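Local coordinates for putative uncharacterized protein (Thermococcus onnurineus, PDB 3UEB) that is of unknown function but belongs to the UPF0440 (DUF3194) family, has an alpha and beta fold and forms a two-chain assembly, at residues I35-D40 with D81-E86. Residues are numbered along the deposited sequence; the frame is centred on the assembly and turned at random.
Sequences IDYVFD and DKLIDE
Tyr-37 on helix 20-41 reaches across to Leu-83 and Glu-86, about one turn apart on helix 80-104, and its ring carries the contact. The nearest CA atoms, those of Tyr-37 and Glu-86, are 8.2 Å apart, so the gap is spanned chiefly by side chains, with the Tyr-37 ring reaching as far as the backbone of the other helix. The tight part is apolar. Leu-83 brings its CD1 methyl to the ring edge, near the ring plane, 3.8 Å from CE2 of Tyr-37, and the two side chains run past each other in opposite directions. With CG anti to the backbone N (chi1 168°), Leu-83 carries this methyl nearer the tyrosine than the direction of its CB would suggest. The same residue also packs on Leu-70 of strand 63-71, as does Val-38, which places this part of the contact over the sheet in the alpha and beta fold.

Toward the phenol end the contact changes character. CB of Glu-86 lies 3.7 Å from CE2 of Tyr-37, while the backbone C of Glu-86 sits over one face of the Tyr-37 ring, 4.1 Å above the plane and offset toward the rim. OH of Tyr-37 donates to OE1 of Glu-86 over 3.2 Å, a rather long reach, and OE1 accepts through its anti lone pair, the one turned away from the other carboxylate oxygen. Ring and carboxylate planes are 84° apart. This polar side is the looser one, since Glu-86 is partly exposed whereas Tyr-37 and Leu-83 are buried. His-41 stacks on the tyrosine ring from within its own helix.

A leucine in place of Tyr-37 would probably leave the Glu-86 carboxylate without its hydroxyl donor and open a gap beside Leu-83 CD1. The chemistry implies a mixed helix-to-helix junction, in which one aromatic side chain joins a buried methyl contact to a neutral donor for a partly exposed carboxylate.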
loop_
_atom_site.group_PDB
_atom_site.type_symbol
_atom_site.label_atom_id
_atom_site.label_comp_id
_atom_site.label_asym_id
_atom_site.label_seq_id
_atom_site.Cartn_x
_atom_site.Cartn_y
_atom_site.Cartn_z
ATOM N N ILE A 35 -4.674 3.298 -6.504
ATOM C CA ILE A 35 -3.539 4.150 -6.869
ATOM C C ILE A 35 -3.535 4.356 -8.384
ATOM O O ILE A 35 -3.385 5.477 -8.878
ATOM C CB ILE A 35 -2.186 3.510 -6.458
ATOM C CG1 ILE A 35 -2.128 3.344 -4.944
ATOM C CG2 ILE A 35 -1.019 4.378 -6.930
ATOM C CD1 ILE A 35 -0.962 2.481 -4.477
ATOM N N ASP A 36 -3.688 3.262 -9.119
ATOM C CA ASP A 36 -3.714 3.340 -10.570
ATOM C C ASP A 36 -4.808 4.294 -11.021
ATOM O O ASP A 36 -4.579 5.162 -11.860
ATOM C CB ASP A 36 -3.968 1.956 -11.184
ATOM C CG ASP A 36 -2.765 1.038 -11.073
ATOM O OD1 ASP A 36 -1.686 1.526 -10.670
ATOM O OD2 ASP A 36 -2.899 -0.164 -11.394
ATOM N N TYR A 37 -5.997 4.137 -10.449
ATOM C CA TYR A 37 -7.119 4.978 -10.829
ATOM C C TYR A 37 -6.826 6.459 -10.648
ATOM O O TYR A 37 -7.125 7.259 -11.521
ATOM C CB TYR A 37 -8.364 4.627 -10.026
ATOM C CG TYR A 37 -9.628 5.052 -10.722
ATOM C CD1 TYR A 37 -10.265 4.198 -11.621
ATOM C CD2 TYR A 37 -10.176 6.313 -10.507
ATOM C CE1 TYR A 37 -11.423 4.588 -12.288
ATOM C CE2 TYR A 37 -11.330 6.716 -11.173
ATOM C CZ TYR A 37 -11.946 5.847 -12.061
ATOM O OH TYR A 37 -13.083 6.231 -12.731
ATOM N N VAL A 38 -6.251 6.826 -9.510
ATOM C CA VAL A 38 -5.945 8.226 -9.260
ATOM C C VAL A 38 -4.968 8.800 -10.285
ATOM O O VAL A 38 -5.205 9.879 -10.824
ATOM C CB VAL A 38 -5.377 8.430 -7.850
ATOM C CG1 VAL A 38 -4.878 9.847 -7.693
ATOM C CG2 VAL A 38 -6.463 8.147 -6.817
ATOM N N PHE A 39 -3.889 8.075 -10.571
ATOM C CA PHE A 39 -2.897 8.559 -11.529
ATOM C C PHE A 39 -3.315 8.453 -12.989
ATOM O O PHE A 39 -2.692 9.063 -13.860
ATOM C CB PHE A 39 -1.555 7.843 -11.330
ATOM C CG PHE A 39 -0.771 8.352 -10.154
ATOM C CD1 PHE A 39 -0.725 7.635 -8.966
ATOM C CD2 PHE A 39 -0.094 9.572 -10.232
ATOM C CE1 PHE A 39 -0.013 8.122 -7.862
ATOM C CE2 PHE A 39 0.619 10.070 -9.136
ATOM C CZ PHE A 39 0.660 9.342 -7.946
ATOM N N ASP A 40 -4.349 7.672 -13.275
ATOM C CA ASP A 40 -4.810 7.553 -14.650
ATOM C C ASP A 40 -5.838 8.633 -14.945
ATOM O O ASP A 40 -6.181 8.872 -16.103
ATOM C CB ASP A 40 -5.442 6.181 -14.917
ATOM C CG ASP A 40 -4.417 5.062 -14.989
ATOM O OD1 ASP A 40 -3.284 5.304 -15.466
ATOM O OD2 ASP A 40 -4.754 3.932 -14.583
ATOM N N ASP A 81 -13.723 13.801 -3.518
ATOM C CA ASP A 81 -14.505 12.696 -2.971
ATOM C C ASP A 81 -15.082 11.871 -4.113
ATOM O O ASP A 81 -15.119 10.640 -4.051
ATOM C CB ASP A 81 -15.646 13.211 -2.091
ATOM C CG ASP A 81 -15.154 14.042 -0.925
ATOM O OD1 ASP A 81 -14.154 13.650 -0.285
ATOM O OD2 ASP A 81 -15.779 15.086 -0.645
ATOM N N LYS A 82 -15.519 12.557 -5.161
ATOM C CA LYS A 82 -16.095 11.898 -6.323
ATOM C C LYS A 82 -15.043 10.983 -6.958
ATOM O O LYS A 82 -15.324 9.819 -7.263
ATOM C CB LYS A 82 -16.569 12.958 -7.321
ATOM C CG LYS A 82 -17.736 12.546 -8.206
ATOM C CD LYS A 82 -17.269 11.789 -9.429
ATOM C CE LYS A 82 -16.366 12.646 -10.320
ATOM N NZ LYS A 82 -17.078 13.847 -10.852
ATOM N N LEU A 83 -13.837 11.516 -7.155
ATOM C CA LEU A 83 -12.750 10.736 -7.736
ATOM C C LEU A 83 -12.446 9.553 -6.821
ATOM O O LEU A 83 -12.298 8.426 -7.283
ATOM C CB LEU A 83 -11.493 11.601 -7.910
ATOM C CG LEU A 83 -10.200 10.838 -8.233
ATOM C CD1 LEU A 83 -10.433 9.922 -9.421
ATOM C CD2 LEU A 83 -9.074 11.821 -8.524
ATOM N N ILE A 84 -12.363 9.810 -5.523
ATOM C CA ILE A 84 -12.098 8.738 -4.572
ATOM C C ILE A 84 -13.208 7.693 -4.683
ATOM O O ILE A 84 -12.927 6.495 -4.708
ATOM C CB ILE A 84 -12.021 9.259 -3.108
ATOM C CG1 ILE A 84 -10.782 10.135 -2.929
ATOM C CG2 ILE A 84 -11.943 8.086 -2.136
ATOM C CD1 ILE A 84 -10.598 10.623 -1.494
ATOM N N ASP A 85 -14.460 8.145 -4.766
ATOM C CA ASP A 85 -15.595 7.224 -4.887
ATOM C C ASP A 85 -15.451 6.315 -6.091
ATOM O O ASP A 85 -15.653 5.109 -5.992
ATOM C CB ASP A 85 -16.918 7.980 -5.004
ATOM C CG ASP A 85 -17.316 8.655 -3.713
ATOM O OD1 ASP A 85 -17.174 8.022 -2.641
ATOM O OD2 ASP A 85 -17.782 9.814 -3.770
ATOM N N GLU A 86 -15.116 6.905 -7.236
ATOM C CA GLU A 86 -14.929 6.139 -8.460
ATOM C C GLU A 86 -13.774 5.145 -8.331
ATOM O O GLU A 86 -13.880 3.999 -8.770
ATOM C CB GLU A 86 -14.665 7.088 -9.627
ATOM C CG GLU A 86 -15.923 7.562 -10.322
ATOM C CD GLU A 86 -15.691 8.803 -11.157
ATOM O OE1 GLU A 86 -14.690 8.850 -11.906
ATOM O OE2 GLU A 86 -16.519 9.732 -11.064
#